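Local coordinates for putative peptidase (Chlamydophila abortus, PDB 3CE2), which probably acts as a zinc-dependent oligopeptidase of the M3B family, cleaving a variety of small bioactive peptides, at residues Y328-Q331 with E332-L336; V397-I400 with A401-G405. All coordinates share one frame; numbering follows the deposited sequence.

Followed from the N terminus, the chain first meets contact 1, where 328-331 leads into helix 330-340 and closes the first turn of that helix on 332-336. Contact 2 comes later, within helix 394-416, where 397-400 bonds to 401-405 one turn further on. Each is complete in itself: the two stand in series, neither nested nor crossed, with centres about 12 Å apart. They nevertheless touch across space. Ala333 and Phe330 of contact 1 pack on Ile400, while Tyr328 and Leu336 pack on Val397, and these apolar pairs join the start of helix 330-340 to the helix that carries zinc ligand His402.

Contact 1. Residues Y328-Q331 with E332-L336; sequences YTFQ and EAVDL
Glu332 folds back over the start of its own helix and takes the backbone amide of Thr329, with Thr329 N to Glu332 OE1 at 2.8 Å. The bond is nearly straight at 168°, yet the amide approaches from above the carboxylate plane, 36° out of it. A bend at the second torsion of Glu332 helps carry the carboxylate back to this position. Thr329 answers in the other direction: its hydroxyl accepts from the backbone of Glu332, Glu332 N to Thr329 OG1 being 2.9 Å. These reciprocal bonds make a capping box, with Thr329 as N-cap, and give partners to two amides at a helix start, where no preceding turn supplies carbonyls. The regular helical pattern then begins with Ala333 N to Thr329 O at 2.8 Å.

Gln331, whose side chain bends at its second torsion, reaches along the outer surface toward Asp335, one turn ahead. Its NE2 gives Asp335 OD1 a weak hydrogen bond of 3.0 Å, bent to 130°, with the amide and carboxylate planes well inclined to each other. Asp335 OD1 also has a long, weak ion pair with Lys353.

Tyr328, just ahead of the cap, has CB of Glu332 at its ring edge; ring and carboxylate planes stand almost perpendicular. Further out, Tyr328 CE1 meets Leu336 CD2 at 3.5 Å. On another flank Phe330 CE2 lies 3.7 Å from Val334 CG2, while the Phe330 ring meets Tyr390 edge-to-face and Lys364 in a cation-pi contact.

Contact 2. Residues V397-I400 with A401-G405; sequences VSVI and AHEGG. With ZN (zinc ion), chain D.
Ala401 lays its methyl beside the preceding turn, with Ala401 CB 3.5 Å from Ser398 O, and its amide bonds to the carbonyl of Val397. His402 follows, its backbone N hydrogen-bonded to Ser398 O at 2.7 Å. With CG anti to the backbone N (chi1 -173°), the imidazole swings away from 397-400 and brings His402 NE2 to 2.1 Å from the zinc ion. His406 and Glu430 are the other protein ligands, and Glu437 is hydrogen-bonded to His402 ND1, a second-shell carboxylate that, together with the metal bond at NE2, helps set the ring's rotation and probably polarises it.

Glu403 is the glutamate of the HExxH zinc-binding motif, as in other M3 peptidases. Its amide makes a nearly straight bond to Val399, Glu403 N to Val399 O being 2.8 Å at 173°. The side chain leaves alongside Val399, with Glu403 CG 4.2 Å from Val399 CG1, then bends at chi2 (-51°); its OE1 is hydrogen-bonded to Ser376. At Gly404 the backbone continues the pattern, Gly404 N meeting Ile400 O at 2.7 Å, and Gly405 N closes the next turn on Ala401 O.

Helix 394-416 thus runs between neighbours: helix 330-340 lies against Val397, Ile400 and Ala401, helix 431-447 touches Ser398 and His402, and strand 375-377 supplies the serine that holds Glu403.

Contact 1. Residues Y328-Q331 with E332-L336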
loop_
_atom_site.group_PDB
_atom_site.type_symbol
_atom_site.label_atom_id
_atom_site.label_comp_id
_atom_site.label_asym_id
_atom_site.label_seq_id
_atom_site.Cartn_x
_atom_site.Cartn_y
_atom_site.Cartn_z
ATOM N N TYR A 328 3.697 24.337 -12.688
ATOM C CA TYR A 328 4.275 24.826 -11.444
ATOM C C TYR A 328 5.777 24.613 -11.445
ATOM O O TYR A 328 6.246 23.514 -11.745
ATOM C CB TYR A 328 3.671 24.065 -10.258
ATOM C CG TYR A 328 2.176 24.273 -10.065
ATOM C CD1 TYR A 328 1.706 25.252 -9.185
ATOM C CD2 TYR A 328 1.231 23.496 -10.748
ATOM C CE1 TYR A 328 0.347 25.468 -8.992
ATOM C CE2 TYR A 328 -0.141 23.709 -10.562
ATOM C CZ TYR A 328 -0.569 24.702 -9.675
ATOM O OH TYR A 328 -1.909 24.951 -9.449
ATOM N N THR A 329 6.541 25.646 -11.108
ATOM C CA THR A 329 7.955 25.422 -10.831
ATOM C C THR A 329 8.066 24.594 -9.554
ATOM O O THR A 329 7.106 24.480 -8.793
ATOM C CB THR A 329 8.749 26.735 -10.604
ATOM O OG1 THR A 329 8.176 27.460 -9.507
ATOM C CG2 THR A 329 8.750 27.595 -11.842
ATOM N N PHE A 330 9.237 24.028 -9.299
ATOM C CA PHE A 330 9.403 23.335 -8.054
ATOM C C PHE A 330 9.030 24.297 -6.929
ATOM O O PHE A 330 8.172 23.997 -6.094
ATOM C CB PHE A 330 10.821 22.805 -7.880
ATOM C CG PHE A 330 10.915 21.771 -6.800
ATOM C CD1 PHE A 330 10.494 20.460 -7.044
ATOM C CD2 PHE A 330 11.347 22.118 -5.525
ATOM C CE1 PHE A 330 10.542 19.511 -6.056
ATOM C CE2 PHE A 330 11.409 21.183 -4.534
ATOM C CZ PHE A 330 11.001 19.866 -4.796
ATOM N N GLN A 331 9.657 25.470 -6.940
ATOM C CA GLN A 331 9.376 26.500 -5.969
ATOM C C GLN A 331 7.892 26.643 -5.783
ATOM O O GLN A 331 7.400 26.595 -4.654
ATOM C CB GLN A 331 9.960 27.841 -6.402
ATOM C CG GLN A 331 10.094 28.834 -5.241
ATOM C CD GLN A 331 10.464 28.138 -3.920
ATOM O OE1 GLN A 331 11.495 27.465 -3.817
ATOM N NE2 GLN A 331 9.603 28.278 -2.918
ATOM N N GLU A 332 7.165 26.805 -6.881
ATOM C CA GLU A 332 5.730 27.013 -6.765
ATOM C C GLU A 332 5.029 25.820 -6.167
ATOM O O GLU A 332 4.069 25.978 -5.435
ATOM C CB GLU A 332 5.108 27.342 -8.110
ATOM C CG GLU A 332 5.135 28.808 -8.467
ATOM C CD GLU A 332 5.243 29.029 -9.972
ATOM O OE1 GLU A 332 5.162 28.035 -10.746
ATOM O OE2 GLU A 332 5.421 30.204 -10.375
ATOM N N ALA A 333 5.499 24.619 -6.482
ATOM C CA ALA A 333 4.878 23.419 -5.926
ATOM C C ALA A 333 4.985 23.487 -4.413
ATOM O O ALA A 333 3.995 23.331 -3.698
ATOM C CB ALA A 333 5.542 22.160 -6.464
ATOM N N VAL A 334 6.194 23.750 -3.936
ATOM C CA VAL A 334 6.434 23.920 -2.517
ATOM C C VAL A 334 5.537 24.982 -1.862
ATOM O O VAL A 334 4.924 24.731 -0.832
ATOM C CB VAL A 334 7.901 24.233 -2.243
ATOM C CG1 VAL A 334 8.107 24.412 -0.751
ATOM C CG2 VAL A 334 8.787 23.106 -2.782
ATOM N N ASP A 335 5.438 26.162 -2.456
ATOM C CA ASP A 335 4.588 27.200 -1.882
ATOM C C ASP A 335 3.164 26.692 -1.755
ATOM O O ASP A 335 2.452 27.014 -0.796
ATOM C CB ASP A 335 4.608 28.464 -2.743
ATOM C CG ASP A 335 5.974 29.110 -2.786
ATOM O OD1 ASP A 335 6.789 28.803 -1.884
ATOM O OD2 ASP A 335 6.233 29.915 -3.720
ATOM N N LEU A 336 2.756 25.895 -2.736
ATOM C CA LEU A 336 1.421 25.326 -2.758
ATOM C C LEU A 336 1.245 24.318 -1.613
ATOM O O LEU A 336 0.303 24.418 -0.821
ATOM C CB LEU A 336 1.153 24.676 -4.115
ATOM C CG LEU A 336 -0.316 24.462 -4.474
ATOM C CD1 LEU A 336 -1.111 25.748 -4.236
ATOM C CD2 LEU A 336 -0.444 23.988 -5.911
#

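Contact 2. Residues V397-I400 with A401-G405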
loop_
_atom_site.group_PDB
_atom_site.type_symbol
_atom_site.label_atom_id
_atom_site.label_comp_id
_atom_site.label_asym_id
_atom_site.label_seq_id
_atom_site.Cartn_x
_atom_site.Cartn_y
_atom_site.Cartn_z
ATOM N N VAL A 397 2.593 17.895 -8.294
ATOM C CA VAL A 397 2.436 18.526 -6.991
ATOM C C VAL A 397 1.884 17.534 -5.969
ATOM O O VAL A 397 2.405 17.423 -4.861
ATOM C CB VAL A 397 1.532 19.760 -7.075
ATOM C CG1 VAL A 397 1.463 20.452 -5.735
ATOM C CG2 VAL A 397 2.062 20.714 -8.127
ATOM N N SER A 398 0.859 16.781 -6.351
ATOM C CA SER A 398 0.253 15.848 -5.413
ATOM C C SER A 398 1.182 14.658 -5.083
ATOM O O SER A 398 1.085 14.049 -4.009
ATOM C CB SER A 398 -1.092 15.354 -5.939
ATOM O OG SER A 398 -0.880 14.168 -6.660
ATOM N N VAL A 399 2.083 14.337 -6.001
ATOM C CA VAL A 399 3.069 13.297 -5.753
ATOM C C VAL A 399 4.046 13.770 -4.659
ATOM O O VAL A 399 4.441 13.001 -3.777
ATOM C CB VAL A 399 3.793 12.882 -7.070
ATOM C CG1 VAL A 399 5.039 12.083 -6.784
ATOM C CG2 VAL A 399 2.853 12.069 -7.939
ATOM N N ILE A 400 4.407 15.050 -4.695
ATOM C CA ILE A 400 5.145 15.637 -3.584
ATOM C C ILE A 400 4.336 15.529 -2.289
ATOM O O ILE A 400 4.886 15.154 -1.251
ATOM C CB ILE A 400 5.427 17.109 -3.816
ATOM C CG1 ILE A 400 6.371 17.298 -4.977
ATOM C CG2 ILE A 400 6.022 17.746 -2.576
ATOM C CD1 ILE A 400 6.583 18.756 -5.283
ATOM N N ALA A 401 3.039 15.859 -2.346
ATOM C CA ALA A 401 2.185 15.755 -1.159
ATOM C C ALA A 401 2.117 14.312 -0.665
ATOM O O ALA A 401 2.176 14.061 0.538
ATOM C CB ALA A 401 0.785 16.305 -1.416
ATOM N N HIS A 402 2.024 13.367 -1.593
ATOM C CA HIS A 402 1.993 11.943 -1.246
ATOM C C HIS A 402 3.306 11.485 -0.602
ATOM O O HIS A 402 3.318 10.935 0.506
ATOM C CB HIS A 402 1.730 11.146 -2.515
ATOM C CG HIS A 402 1.498 9.686 -2.293
ATOM N ND1 HIS A 402 0.233 9.137 -2.220
ATOM C CD2 HIS A 402 2.367 8.650 -2.179
ATOM C CE1 HIS A 402 0.331 7.829 -2.060
ATOM N NE2 HIS A 402 1.615 7.510 -2.015
ATOM N N GLU A 403 4.412 11.716 -1.305
ATOM C CA GLU A 403 5.713 11.275 -0.830
ATOM C C GLU A 403 6.113 12.047 0.419
ATOM O O GLU A 403 6.749 11.495 1.311
ATOM C CB GLU A 403 6.782 11.400 -1.927
ATOM C CG GLU A 403 6.524 10.502 -3.139
ATOM C CD GLU A 403 6.269 9.032 -2.773
ATOM O OE1 GLU A 403 6.557 8.614 -1.628
ATOM O OE2 GLU A 403 5.766 8.281 -3.628
ATOM N N GLY A 404 5.726 13.319 0.491
ATOM C CA GLY A 404 5.937 14.113 1.713
ATOM C C GLY A 404 5.230 13.489 2.915
ATOM O O GLY A 404 5.731 13.499 4.043
ATOM N N GLY A 405 4.059 12.927 2.666
ATOM C CA GLY A 405 3.369 12.191 3.690
ATOM C C GLY A 405 4.142 10.998 4.226
ATOM O O GLY A 405 4.317 10.895 5.448
HETATM ZN ZN ZN D . 2.440 5.716 -1.345
#